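Local coordinates for initiator protein NS1 (Murine minute virus, PDB 4R94) that nicks viral DNA at the replication origin through its magnesium-dependent N-terminal nickase domain and, in the full-length protein, unwinds DNA as an ATP-driven helicase, at residues A[28-33]-A[147-152]; A[8-13]-A[242-247]; A[65-70]-A[214-219]; A[105-110]-A[134-139]. All blocks are in the same frame, centred on the assembly; numbering follows the deposited sequence.

Contact 1: residues A[28-33]-A[147-152]; sequences FVFKNE and RQLNVY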
loop_
_atom_site.group_PDB
_atom_site.type_symbol
_atom_site.label_atom_id
_atom_site.label_comp_id
_atom_site.label_asym_id
_atom_site.label_seq_id
_atom_site.Cartn_x
_atom_site.Cartn_y
_atom_site.Cartn_z
ATOM N N PHE A 28 6.004 -5.005 3.357
ATOM C CA PHE A 28 6.341 -3.599 3.594
ATOM C C PHE A 28 5.133 -2.806 4.080
ATOM O O PHE A 28 3.990 -3.166 3.809
ATOM C CB PHE A 28 6.842 -2.911 2.311
ATOM C CG PHE A 28 8.075 -3.522 1.720
ATOM C CD1 PHE A 28 9.327 -3.238 2.243
ATOM C CD2 PHE A 28 7.983 -4.359 0.613
ATOM C CE1 PHE A 28 10.460 -3.776 1.690
ATOM C CE2 PHE A 28 9.130 -4.911 0.048
ATOM C CZ PHE A 28 10.366 -4.633 0.610
ATOM N N VAL A 29 5.385 -1.714 4.789
ATOM C CA VAL A 29 4.352 -0.716 5.031
ATOM C C VAL A 29 4.858 0.641 4.561
ATOM O O VAL A 29 5.967 1.066 4.907
ATOM C CB VAL A 29 3.943 -0.640 6.518
ATOM C CG1 VAL A 29 2.933 0.457 6.731
ATOM C CG2 VAL A 29 3.352 -1.970 6.957
ATOM N N PHE A 30 4.052 1.289 3.724
ATOM C CA PHE A 30 4.302 2.654 3.277
ATOM C C PHE A 30 3.487 3.557 4.174
ATOM O O PHE A 30 2.289 3.322 4.387
ATOM C CB PHE A 30 3.898 2.843 1.812
ATOM C CG PHE A 30 4.849 2.210 0.811
ATOM C CD1 PHE A 30 4.921 0.828 0.664
ATOM C CD2 PHE A 30 5.622 3.014 -0.019
ATOM C CE1 PHE A 30 5.777 0.257 -0.276
ATOM C CE2 PHE A 30 6.473 2.457 -0.963
ATOM C CZ PHE A 30 6.557 1.083 -1.096
ATOM N N LYS A 31 4.121 4.585 4.719
ATOM C CA LYS A 31 3.367 5.488 5.590
ATOM C C LYS A 31 3.868 6.905 5.485
ATOM O O LYS A 31 4.766 7.203 4.706
ATOM C CB LYS A 31 3.447 5.013 7.042
ATOM C CG LYS A 31 4.836 5.070 7.609
ATOM C CD LYS A 31 4.878 4.360 8.962
ATOM C CE LYS A 31 6.296 4.190 9.451
ATOM N NZ LYS A 31 6.327 3.315 10.672
ATOM N N ASN A 32 3.262 7.788 6.260
ATOM C CA ASN A 32 3.869 9.096 6.482
ATOM C C ASN A 32 3.597 9.478 7.923
ATOM O O ASN A 32 2.853 8.794 8.630
ATOM C CB ASN A 32 3.380 10.163 5.491
ATOM C CG ASN A 32 1.871 10.363 5.488
ATOM O OD1 ASN A 32 1.192 10.163 6.486
ATOM N ND2 ASN A 32 1.351 10.806 4.349
ATOM N N GLU A 33 4.287 10.511 8.373
ATOM C CA GLU A 33 4.143 10.989 9.745
ATOM C C GLU A 33 3.974 12.479 9.658
ATOM O O GLU A 33 4.382 13.095 8.681
ATOM C CB GLU A 33 5.359 10.617 10.597
ATOM C CG GLU A 33 5.523 9.114 10.760
ATOM C CD GLU A 33 6.788 8.726 11.478
ATOM O OE1 GLU A 33 7.538 9.636 11.895
ATOM O OE2 GLU A 33 7.029 7.501 11.617
ATOM N N ARG A 147 15.303 -0.006 1.523
ATOM C CA ARG A 147 16.032 1.244 1.326
ATOM C C ARG A 147 15.678 1.930 0.005
ATOM O O ARG A 147 15.423 3.136 -0.022
ATOM C CB ARG A 147 17.538 1.001 1.396
ATOM C CG ARG A 147 18.343 2.278 1.209
ATOM C CD ARG A 147 19.798 2.074 1.586
ATOM N NE ARG A 147 20.380 0.926 0.896
ATOM C CZ ARG A 147 20.860 0.967 -0.344
ATOM N NH1 ARG A 147 20.827 2.100 -1.032
ATOM N NH2 ARG A 147 21.373 -0.124 -0.895
ATOM N N GLN A 148 15.654 1.161 -1.079
ATOM C CA GLN A 148 15.351 1.702 -2.400
ATOM C C GLN A 148 13.935 2.246 -2.447
ATOM O O GLN A 148 13.689 3.345 -2.968
ATOM C CB GLN A 148 15.528 0.636 -3.474
ATOM C CG GLN A 148 16.967 0.202 -3.642
ATOM C CD GLN A 148 17.842 1.343 -4.110
ATOM O OE1 GLN A 148 17.450 2.115 -4.985
ATOM N NE2 GLN A 148 19.025 1.465 -3.518
ATOM N N LEU A 149 13.008 1.468 -1.902
ATOM C CA LEU A 149 11.624 1.896 -1.837
ATOM C C LEU A 149 11.496 3.189 -1.047
ATOM O O LEU A 149 10.723 4.055 -1.432
ATOM C CB LEU A 149 10.734 0.797 -1.223
ATOM C CG LEU A 149 10.423 -0.386 -2.147
ATOM C CD1 LEU A 149 9.585 -1.414 -1.381
ATOM C CD2 LEU A 149 9.729 0.027 -3.473
ATOM N N ASN A 150 12.236 3.328 0.048
ATOM C CA ASN A 150 12.137 4.546 0.847
ATOM C C ASN A 150 12.725 5.730 0.089
ATOM O O ASN A 150 12.223 6.846 0.205
ATOM C CB ASN A 150 12.841 4.381 2.197
ATOM C CG ASN A 150 12.197 5.203 3.304
ATOM O OD1 ASN A 150 12.209 4.804 4.455
ATOM N ND2 ASN A 150 11.614 6.338 2.954
ATOM N N VAL A 151 13.766 5.493 -0.707
ATOM C CA VAL A 151 14.291 6.575 -1.569
ATOM C C VAL A 151 13.217 7.096 -2.517
ATOM O O VAL A 151 12.952 8.306 -2.570
ATOM C CB VAL A 151 15.505 6.116 -2.391
ATOM C CG1 VAL A 151 15.865 7.185 -3.453
ATOM C CG2 VAL A 151 16.681 5.855 -1.468
ATOM N N TYR A 152 12.574 6.201 -3.255
ATOM C CA TYR A 152 11.569 6.637 -4.223
ATOM C C TYR A 152 10.322 7.208 -3.552
ATOM O O TYR A 152 9.741 8.181 -4.043
ATOM C CB TYR A 152 11.189 5.493 -5.161
ATOM C CG TYR A 152 12.307 5.141 -6.123
ATOM C CD1 TYR A 152 12.833 6.102 -6.990
ATOM C CD2 TYR A 152 12.845 3.866 -6.143
ATOM C CE1 TYR A 152 13.864 5.786 -7.861
ATOM C CE2 TYR A 152 13.871 3.542 -7.003
ATOM C CZ TYR A 152 14.377 4.497 -7.852
ATOM O OH TYR A 152 15.406 4.159 -8.710
#

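Contact 2: residues A[8-13]-A[242-247]; sequences DEVLGA and EGERHL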
loop_
_atom_site.group_PDB
_atom_site.type_symbol
_atom_site.label_atom_id
_atom_site.label_comp_id
_atom_site.label_asym_id
_atom_site.label_seq_id
_atom_site.Cartn_x
_atom_site.Cartn_y
_atom_site.Cartn_z
ATOM N N ASP A 8 -18.053 -15.972 -10.372
ATOM C CA ASP A 8 -16.766 -16.321 -10.960
ATOM C C ASP A 8 -15.660 -15.469 -10.348
ATOM O O ASP A 8 -14.525 -15.919 -10.204
ATOM C CB ASP A 8 -16.780 -16.135 -12.477
ATOM C CG ASP A 8 -17.875 -16.930 -13.153
ATOM O OD1 ASP A 8 -18.564 -17.708 -12.460
ATOM O OD2 ASP A 8 -18.037 -16.779 -14.383
ATOM N N GLU A 9 -16.012 -14.237 -9.991
ATOM C CA GLU A 9 -15.058 -13.301 -9.414
ATOM C C GLU A 9 -14.559 -13.791 -8.058
ATOM O O GLU A 9 -13.362 -13.737 -7.777
ATOM C CB GLU A 9 -15.689 -11.913 -9.283
ATOM C CG GLU A 9 -15.912 -11.194 -10.622
ATOM C CD GLU A 9 -17.092 -11.740 -11.434
ATOM O OE1 GLU A 9 -18.053 -12.275 -10.836
ATOM O OE2 GLU A 9 -17.056 -11.620 -12.683
ATOM N N VAL A 10 -15.478 -14.265 -7.223
ATOM C CA VAL A 10 -15.120 -14.780 -5.908
ATOM C C VAL A 10 -14.356 -16.094 -6.052
ATOM O O VAL A 10 -13.302 -16.286 -5.431
ATOM C CB VAL A 10 -16.372 -14.965 -5.032
ATOM C CG1 VAL A 10 -16.074 -15.830 -3.806
ATOM C CG2 VAL A 10 -16.940 -13.611 -4.626
ATOM N N LEU A 11 -14.863 -16.990 -6.896
ATOM C CA LEU A 11 -14.165 -18.244 -7.164
ATOM C C LEU A 11 -12.775 -17.990 -7.741
ATOM O O LEU A 11 -11.798 -18.611 -7.322
ATOM C CB LEU A 11 -14.974 -19.122 -8.125
ATOM C CG LEU A 11 -16.275 -19.718 -7.594
ATOM C CD1 LEU A 11 -16.992 -20.455 -8.707
ATOM C CD2 LEU A 11 -15.983 -20.651 -6.445
ATOM N N GLY A 12 -12.688 -17.059 -8.689
ATOM C CA GLY A 12 -11.429 -16.746 -9.340
ATOM C C GLY A 12 -10.390 -16.205 -8.377
ATOM O O GLY A 12 -9.221 -16.592 -8.430
ATOM N N ALA A 13 -10.814 -15.296 -7.502
ATOM C CA ALA A 13 -9.913 -14.731 -6.505
ATOM C C ALA A 13 -9.421 -15.803 -5.525
ATOM O O ALA A 13 -8.225 -15.877 -5.217
ATOM C CB ALA A 13 -10.599 -13.593 -5.756
ATOM N N GLU A 242 -16.863 -5.863 0.524
ATOM C CA GLU A 242 -16.436 -6.464 1.797
ATOM C C GLU A 242 -17.033 -7.854 1.991
ATOM O O GLU A 242 -16.340 -8.773 2.409
ATOM C CB GLU A 242 -16.795 -5.605 3.022
ATOM C CG GLU A 242 -16.124 -6.180 4.292
ATOM C CD GLU A 242 -16.542 -5.571 5.629
ATOM O OE1 GLU A 242 -16.892 -4.375 5.696
ATOM O OE2 GLU A 242 -16.499 -6.320 6.641
ATOM N N GLY A 243 -18.313 -8.004 1.672
ATOM C CA GLY A 243 -18.974 -9.289 1.823
ATOM C C GLY A 243 -18.328 -10.364 0.977
ATOM O O GLY A 243 -18.197 -11.502 1.404
ATOM N N GLU A 244 -17.894 -9.989 -0.222
ATOM C CA GLU A 244 -17.278 -10.934 -1.142
ATOM C C GLU A 244 -15.884 -11.332 -0.659
ATOM O O GLU A 244 -15.435 -12.453 -0.878
ATOM C CB GLU A 244 -17.207 -10.335 -2.555
ATOM C CG GLU A 244 -18.594 -10.082 -3.162
ATOM C CD GLU A 244 -18.551 -9.372 -4.509
ATOM O OE1 GLU A 244 -17.846 -8.347 -4.640
ATOM O OE2 GLU A 244 -19.240 -9.840 -5.443
ATOM N N ARG A 245 -15.194 -10.388 -0.028
ATOM C CA ARG A 245 -13.869 -10.658 0.507
ATOM C C ARG A 245 -13.956 -11.701 1.628
ATOM O O ARG A 245 -13.137 -12.616 1.707
ATOM C CB ARG A 245 -13.232 -9.357 1.011
ATOM C CG ARG A 245 -12.831 -8.389 -0.122
ATOM C CD ARG A 245 -12.694 -6.957 0.390
ATOM N NE ARG A 245 -11.706 -6.854 1.464
ATOM C CZ ARG A 245 -10.465 -6.408 1.303
ATOM N NH1 ARG A 245 -10.034 -6.028 0.097
ATOM N NH2 ARG A 245 -9.646 -6.361 2.351
ATOM N N HIS A 246 -14.958 -11.564 2.489
ATOM C CA HIS A 246 -15.158 -12.549 3.554
ATOM C C HIS A 246 -15.550 -13.909 2.982
ATOM O O HIS A 246 -15.130 -14.944 3.498
ATOM C CB HIS A 246 -16.210 -12.049 4.544
ATOM C CG HIS A 246 -15.803 -10.804 5.268
ATOM N ND1 HIS A 246 -14.528 -10.610 5.744
ATOM C CD2 HIS A 246 -16.495 -9.679 5.568
ATOM C CE1 HIS A 246 -14.453 -9.422 6.325
ATOM N NE2 HIS A 246 -15.633 -8.841 6.230
ATOM N N LEU A 247 -16.341 -13.922 1.910
ATOM C CA LEU A 247 -16.605 -15.181 1.213
ATOM C C LEU A 247 -15.318 -15.827 0.681
ATOM O O LEU A 247 -15.149 -17.041 0.767
ATOM C CB LEU A 247 -17.584 -14.983 0.056
ATOM C CG LEU A 247 -19.067 -14.771 0.339
ATOM C CD1 LEU A 247 -19.820 -14.755 -0.987
ATOM C CD2 LEU A 247 -19.602 -15.857 1.248
#

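Contact 3: residues A[65-70]-A[214-219]; sequences TTWDQS and KKKIST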
loop_
_atom_site.group_PDB
_atom_site.type_symbol
_atom_site.label_atom_id
_atom_site.label_comp_id
_atom_site.label_asym_id
_atom_site.label_seq_id
_atom_site.Cartn_x
_atom_site.Cartn_y
_atom_site.Cartn_z
ATOM N N THR A 65 -11.186 3.516 -10.131
ATOM C CA THR A 65 -12.133 2.527 -10.637
ATOM C C THR A 65 -12.212 1.316 -9.710
ATOM O O THR A 65 -13.259 0.726 -9.550
ATOM C CB THR A 65 -11.771 2.122 -12.075
ATOM O OG1 THR A 65 -11.999 3.260 -12.918
ATOM C CG2 THR A 65 -12.647 0.983 -12.576
ATOM N N THR A 66 -11.105 0.981 -9.061
ATOM C CA THR A 66 -11.124 -0.075 -8.056
ATOM C C THR A 66 -12.044 0.308 -6.900
ATOM O O THR A 66 -12.844 -0.516 -6.434
ATOM C CB THR A 66 -9.703 -0.368 -7.544
ATOM O OG1 THR A 66 -8.938 -0.951 -8.607
ATOM C CG2 THR A 66 -9.737 -1.329 -6.364
ATOM N N TRP A 67 -11.943 1.555 -6.443
ATOM C CA TRP A 67 -12.857 2.056 -5.424
ATOM C C TRP A 67 -14.301 1.987 -5.909
ATOM O O TRP A 67 -15.191 1.503 -5.205
ATOM C CB TRP A 67 -12.505 3.493 -5.024
ATOM C CG TRP A 67 -13.484 4.089 -4.042
ATOM C CD1 TRP A 67 -14.666 4.711 -4.341
ATOM C CD2 TRP A 67 -13.377 4.107 -2.607
ATOM N NE1 TRP A 67 -15.297 5.113 -3.185
ATOM C CE2 TRP A 67 -14.527 4.757 -2.110
ATOM C CE3 TRP A 67 -12.422 3.633 -1.697
ATOM C CZ2 TRP A 67 -14.747 4.956 -0.744
ATOM C CZ3 TRP A 67 -12.645 3.828 -0.334
ATOM C CH2 TRP A 67 -13.799 4.483 0.126
ATOM N N ASP A 68 -14.531 2.479 -7.125
ATOM C CA ASP A 68 -15.886 2.541 -7.667
ATOM C C ASP A 68 -16.535 1.154 -7.784
ATOM O O ASP A 68 -17.716 0.984 -7.483
ATOM C CB ASP A 68 -15.881 3.233 -9.045
ATOM C CG ASP A 68 -15.549 4.713 -8.969
ATOM O OD1 ASP A 68 -15.726 5.339 -7.898
ATOM O OD2 ASP A 68 -15.092 5.249 -10.009
ATOM N N GLN A 69 -15.772 0.166 -8.224
ATOM C CA GLN A 69 -16.339 -1.144 -8.486
ATOM C C GLN A 69 -16.503 -1.947 -7.189
ATOM O O GLN A 69 -17.296 -2.890 -7.121
ATOM C CB GLN A 69 -15.474 -1.911 -9.495
ATOM C CG GLN A 69 -15.173 -1.157 -10.814
ATOM C CD GLN A 69 -16.390 -0.471 -11.469
ATOM O OE1 GLN A 69 -17.384 -1.142 -11.791
ATOM N NE2 GLN A 69 -16.299 0.875 -11.702
ATOM N N SER A 70 -15.759 -1.575 -6.156
ATOM C CA SER A 70 -15.815 -2.323 -4.895
ATOM C C SER A 70 -16.764 -1.662 -3.904
ATOM O O SER A 70 -16.973 -2.155 -2.791
ATOM C CB SER A 70 -14.418 -2.456 -4.284
ATOM O OG SER A 70 -13.908 -1.200 -3.910
ATOM N N LYS A 214 -10.442 -7.665 7.258
ATOM C CA LYS A 214 -10.650 -6.319 7.783
ATOM C C LYS A 214 -12.032 -5.763 7.434
ATOM O O LYS A 214 -12.664 -6.189 6.459
ATOM C CB LYS A 214 -9.566 -5.348 7.263
ATOM C CG LYS A 214 -8.114 -5.784 7.516
ATOM C CD LYS A 214 -7.804 -5.952 9.000
ATOM C CE LYS A 214 -6.323 -6.306 9.218
ATOM N NZ LYS A 214 -5.389 -5.141 9.039
ATOM N N LYS A 215 -12.492 -4.807 8.233
ATOM C CA LYS A 215 -13.753 -4.109 7.973
ATOM C C LYS A 215 -13.576 -2.892 7.057
ATOM O O LYS A 215 -12.620 -2.133 7.200
ATOM C CB LYS A 215 -14.389 -3.665 9.295
ATOM C CG LYS A 215 -15.722 -2.939 9.128
ATOM C CD LYS A 215 -16.549 -2.984 10.408
ATOM C CE LYS A 215 -17.879 -2.259 10.240
ATOM N NZ LYS A 215 -18.779 -2.495 11.406
ATOM N N LYS A 216 -14.505 -2.706 6.123
ATOM C CA LYS A 216 -14.436 -1.613 5.154
ATOM C C LYS A 216 -14.724 -0.270 5.806
ATOM O O LYS A 216 -15.729 -0.095 6.508
ATOM C CB LYS A 216 -15.416 -1.867 3.998
ATOM C CG LYS A 216 -15.532 -0.750 2.945
ATOM C CD LYS A 216 -14.357 -0.754 1.995
ATOM C CE LYS A 216 -14.573 0.216 0.815
ATOM N NZ LYS A 216 -15.525 -0.340 -0.194
ATOM N N ILE A 217 -13.829 0.681 5.579
ATOM C CA ILE A 217 -14.050 2.050 6.030
ATOM C C ILE A 217 -15.159 2.713 5.213
ATOM O O ILE A 217 -15.097 2.768 3.980
ATOM C CB ILE A 217 -12.759 2.881 5.927
ATOM C CG1 ILE A 217 -11.706 2.332 6.895
ATOM C CG2 ILE A 217 -13.042 4.378 6.158
ATOM C CD1 ILE A 217 -10.311 2.896 6.641
ATOM N N SER A 218 -16.171 3.232 5.901
ATOM C CA SER A 218 -17.323 3.822 5.219
ATOM C C SER A 218 -17.675 5.205 5.754
ATOM O O SER A 218 -18.654 5.814 5.326
ATOM C CB SER A 218 -18.533 2.901 5.361
ATOM O OG SER A 218 -18.758 2.622 6.731
ATOM N N THR A 219 -16.874 5.690 6.696
ATOM C CA THR A 219 -17.152 6.946 7.377
ATOM C C THR A 219 -15.898 7.787 7.532
ATOM O O THR A 219 -14.780 7.284 7.433
ATOM C CB THR A 219 -17.743 6.704 8.791
ATOM O OG1 THR A 219 -16.764 6.050 9.609
ATOM C CG2 THR A 219 -18.988 5.836 8.731
HETATM O O HOH W 1 -15.123 1.233 -2.441
HETATM O O HOH W 2 -12.685 -1.485 -1.570
HETATM O O HOH W 3 -17.495 -2.947 -0.060
#

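Contact 4: residues A[105-110]-A[134-139]; sequences KNIFPG and GKDFSQ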
loop_
_atom_site.group_PDB
_atom_site.type_symbol
_atom_site.label_atom_id
_atom_site.label_comp_id
_atom_site.label_asym_id
_atom_site.label_seq_id
_atom_site.Cartn_x
_atom_site.Cartn_y
_atom_site.Cartn_z
ATOM N N LYS A 105 15.928 -3.693 -11.157
ATOM C CA LYS A 105 16.323 -5.092 -11.136
ATOM C C LYS A 105 15.996 -5.835 -12.430
ATOM O O LYS A 105 16.207 -7.047 -12.512
ATOM C CB LYS A 105 15.653 -5.804 -9.959
ATOM C CG LYS A 105 16.180 -5.388 -8.588
ATOM C CD LYS A 105 17.691 -5.519 -8.539
ATOM C CE LYS A 105 18.182 -5.877 -7.149
ATOM N NZ LYS A 105 18.198 -7.353 -6.936
ATOM N N ASN A 106 15.481 -5.115 -13.421
ATOM C CA ASN A 106 15.052 -5.706 -14.693
ATOM C C ASN A 106 14.059 -6.843 -14.493
ATOM O O ASN A 106 14.131 -7.877 -15.170
ATOM C CB ASN A 106 16.260 -6.214 -15.481
ATOM C CG ASN A 106 17.265 -5.125 -15.752
ATOM O OD1 ASN A 106 16.933 -4.086 -16.319
ATOM N ND2 ASN A 106 18.498 -5.340 -15.318
ATOM N N ILE A 107 13.149 -6.670 -13.538
ATOM C CA ILE A 107 12.131 -7.674 -13.281
ATOM C C ILE A 107 10.872 -7.387 -14.089
ATOM O O ILE A 107 10.283 -6.302 -13.999
ATOM C CB ILE A 107 11.785 -7.761 -11.776
ATOM C CG1 ILE A 107 13.022 -8.176 -10.978
ATOM C CG2 ILE A 107 10.709 -8.782 -11.557
ATOM C CD1 ILE A 107 12.825 -8.137 -9.470
ATOM N N PHE A 108 10.496 -8.360 -14.916
ATOM C CA PHE A 108 9.284 -8.302 -15.728
ATOM C C PHE A 108 8.088 -8.321 -14.783
ATOM O O PHE A 108 7.995 -9.213 -13.946
ATOM C CB PHE A 108 9.260 -9.491 -16.695
ATOM C CG PHE A 108 8.066 -9.535 -17.605
ATOM C CD1 PHE A 108 8.095 -8.888 -18.831
ATOM C CD2 PHE A 108 6.950 -10.284 -17.272
ATOM C CE1 PHE A 108 7.007 -8.946 -19.683
ATOM C CE2 PHE A 108 5.861 -10.351 -18.118
ATOM C CZ PHE A 108 5.887 -9.686 -19.323
ATOM N N PRO A 109 7.189 -7.330 -14.897
ATOM C CA PRO A 109 6.098 -7.170 -13.918
ATOM C C PRO A 109 5.234 -8.420 -13.771
ATOM O O PRO A 109 4.746 -8.730 -12.673
ATOM C CB PRO A 109 5.281 -6.007 -14.491
ATOM C CG PRO A 109 6.255 -5.236 -15.304
ATOM C CD PRO A 109 7.169 -6.261 -15.914
ATOM N N GLY A 110 5.070 -9.153 -14.866
ATOM C CA GLY A 110 4.349 -10.408 -14.829
ATOM C C GLY A 110 5.005 -11.529 -14.036
ATOM O O GLY A 110 4.362 -12.537 -13.754
ATOM N N GLY A 134 8.525 -13.041 -5.698
ATOM C CA GLY A 134 8.523 -13.809 -6.927
ATOM C C GLY A 134 9.858 -14.499 -7.110
ATOM O O GLY A 134 10.705 -14.456 -6.226
ATOM N N LYS A 135 10.039 -15.136 -8.263
ATOM C CA LYS A 135 11.251 -15.906 -8.533
ATOM C C LYS A 135 12.529 -15.056 -8.487
ATOM O O LYS A 135 13.591 -15.549 -8.104
ATOM C CB LYS A 135 11.130 -16.617 -9.887
ATOM C CG LYS A 135 10.961 -15.696 -11.082
ATOM C CD LYS A 135 10.937 -16.488 -12.382
ATOM C CE LYS A 135 10.952 -15.575 -13.602
ATOM N NZ LYS A 135 12.214 -14.783 -13.697
ATOM N N ASP A 136 12.432 -13.776 -8.840
ATOM C CA ASP A 136 13.614 -12.917 -8.839
ATOM C C ASP A 136 13.886 -12.300 -7.467
ATOM O O ASP A 136 14.751 -11.433 -7.335
ATOM C CB ASP A 136 13.469 -11.804 -9.882
ATOM C CG ASP A 136 13.163 -12.342 -11.265
ATOM O OD1 ASP A 136 14.047 -12.998 -11.857
ATOM O OD2 ASP A 136 12.039 -12.108 -11.758
ATOM N N PHE A 137 13.152 -12.751 -6.449
ATOM C CA PHE A 137 13.283 -12.211 -5.094
ATOM C C PHE A 137 13.866 -13.246 -4.132
ATOM O O PHE A 137 13.458 -14.404 -4.153
ATOM C CB PHE A 137 11.924 -11.759 -4.544
ATOM C CG PHE A 137 11.285 -10.625 -5.297
ATOM C CD1 PHE A 137 10.751 -10.817 -6.561
ATOM C CD2 PHE A 137 11.158 -9.379 -4.708
ATOM C CE1 PHE A 137 10.139 -9.769 -7.243
ATOM C CE2 PHE A 137 10.551 -8.334 -5.379
ATOM C CZ PHE A 137 10.043 -8.527 -6.652
ATOM N N SER A 138 14.805 -12.821 -3.291
ATOM C CA SER A 138 15.324 -13.666 -2.215
ATOM C C SER A 138 15.422 -12.882 -0.904
ATOM O O SER A 138 15.645 -11.677 -0.915
ATOM C CB SER A 138 16.691 -14.256 -2.588
ATOM O OG SER A 138 17.612 -13.246 -2.969
ATOM N N GLN A 139 15.272 -13.574 0.222
ATOM C CA GLN A 139 15.222 -12.928 1.539
ATOM C C GLN A 139 16.357 -11.933 1.828
ATOM O O GLN A 139 16.131 -10.868 2.418
ATOM C CB GLN A 139 15.213 -13.991 2.646
ATOM C CG GLN A 139 15.802 -13.475 3.947
ATOM C CD GLN A 139 15.199 -14.090 5.176
ATOM O OE1 GLN A 139 14.215 -14.831 5.103
ATOM N NE2 GLN A 139 15.783 -13.780 6.331
HETATM O O HOH W 4 16.325 -9.852 -8.492
HETATM O O HOH W 5 11.656 -10.996 -14.516
#

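Contact 1: residues A[28-33]-A[147-152]
Leu149 points one methyl straight at the ring of Phe28. Its CD1 stands 3.7 Å from the Phe28 ring centroid and 6° off the ring normal, a CH-pi contact in which all six ring carbons lie at nearly the same distance from the methyl. Two residues further along the strand, the Phe30 ring is oblique to that methyl: Phe30 CZ is 3.9 Å from Leu149 CD1 and 4.1 Å from Leu149 CD2. As side chains, both phenylalanines cross the leucine at about a right angle. Leu149 CG lies anti to its carbonyl carbon (chi1 -75°), which sends the branched end off the helix and brings CD1 against both rings, with CD2 by Phe30 alone. Trp153, one helical turn on, meets Phe30 edge-to-face, and Val101 of helix 81-104 also touches Leu149. This is the apolar helix-on-sheet packing of an HUH-type nickase fold, with helix 142-160 on one face of the sheet at strand 24-31, which pairs with the strand bearing metal ligands His127 and His129.

Contact 2: residues A[8-13]-A[242-247]
The first turns of helices 8-19 and 242-252 cross steeply and come closest at Val10 and Glu244, whose CA atoms are 6.5 Å apart. Val10 carries the contact and uses its two methyls separately. CG2 of Val10 rests against the aliphatic stem of the glutamate, 3.9 Å from Glu244 CB, while CG1 of Val10 reaches one turn further along, 4.2 Å from Leu247 CB. With CG1 anti to its backbone N (chi1 165°), the valine spreads its methyls between these two neighbours. Only carbon atoms meet across the two segments. Beyond CG the Glu244 chain is extended and the carboxylate travels past the valine; its OE1 accepts a hydrogen bond from the backbone N of Lys241 just ahead of the helix. On another side of the same helix, His246 NE2 donates to Glu242 OE2 at 2.7 Å, with the carboxylate oxygen close to the imidazole plane and using its anti lone pair. Val10 also touches Val248 and Leu251 further down helix 242-252, so the apolar seam continues past these turns, while Arg245 points away from helix 8-19 and bonds to Gln117 of strand 112-121 and Ser230 of strand 227-232.

Contact 3: residues A[65-70]-A[214-219]
Trp67 and Ser70, on helix 54-70, face Lys216 in the loop that follows the RCR-3 motif of this nickase domain; Lys214, the final residue of that motif, forms a salt bridge with the metal ligand Glu119. Along the helix, Thr66 comes first: its carbonyl O accepts the Ser70 hydroxyl at 2.8 Å and fixes how OG is turned. Trp67 follows. With CG anti to the backbone N (chi1 176°), the far end of its indole lies nearer the loop than its CB does, and CZ3 comes within 4.3 Å of Lys216 CE. The lysine ammonium stands above the six-membered ring, but with NZ 5.1 Å from the Trp67 ring centroid the cation-pi attraction is weak at most. The Ile217 carbonyl O, buried here without a polar partner, lies obliquely to the same indole. Three waters surround the ammonium. One donates to Ser70 OG and another to Ser70 O, and each accepts only a weak bond from Lys216 NZ. The firmer bridge is the third, over the centre of one face of the indole: it accepts from Lys216 NZ at 2.8 Å and donates to Trp67 O at 2.8 Å.

Contact 4: residues A[105-110]-A[134-139]
A type I beta turn, Gly134 to Phe137, follows the metal-binding strand 125-134 and packs on the connection from helix 81-104 to strand 112-121, where Asn106 closes the helix in a Schellman motif. Ile107 is the residue that meets the turn. It slides past Asp136 in the opposite direction, its CD1 3.7 Å from Asp136 CB and its CG2 3.6 Å from Asp136 OD2. The Ile107 side chain crosses that of Phe137 obliquely, with Ile107 CD1 3.9 Å from Phe137 CE1. With CG1 anti to the carbonyl carbon (chi1 -62°), the isoleucine's longer branch brings CD1 against both Asp136 CB and the Phe137 ring. Leu102 and Val112 touch both Ile107 and Phe137 and continue the apolar patch. Two waters span the polar rim. One accepts from Phe108 N at 2.9 Å and donates to Asp136 OD2 at 3.0 Å; the other donates to Asp136 O and takes a weak bond from Lys105 NZ. Lys135 NZ forms a salt bridge with adjacent Asp136, its hydrogen bonds weak. The aspartate thus lays its methylene and OD2 against Ile107, while its carboxylate also meets water and a lysine, which probably keeps it charged at this half-buried border.

How the contacts relate
Contacts 1 and 3 are buried, on opposite sides of the chain's centre, whereas contacts 2 and 4 are only partly buried and lie further out. Contacts 2 and 3 touch directly: Glu242 OE1 probably hydrogen-bonds Lys216 N at 2.9 Å, joining helix 242-252 to the loop after RCR-3. Contacts 1 and 4 do not touch, but both pack against helix 81-104, through Leu149 in one and Ile107 and Phe137 in the other. Chemistry varies with place: contact 1 is wholly apolar, contact 2 pairs a valine with the aliphatic parts of its neighbours, contact 4 mixes an apolar patch with a watered rim, and contact 3, though buried, depends largely on water around an ammonium.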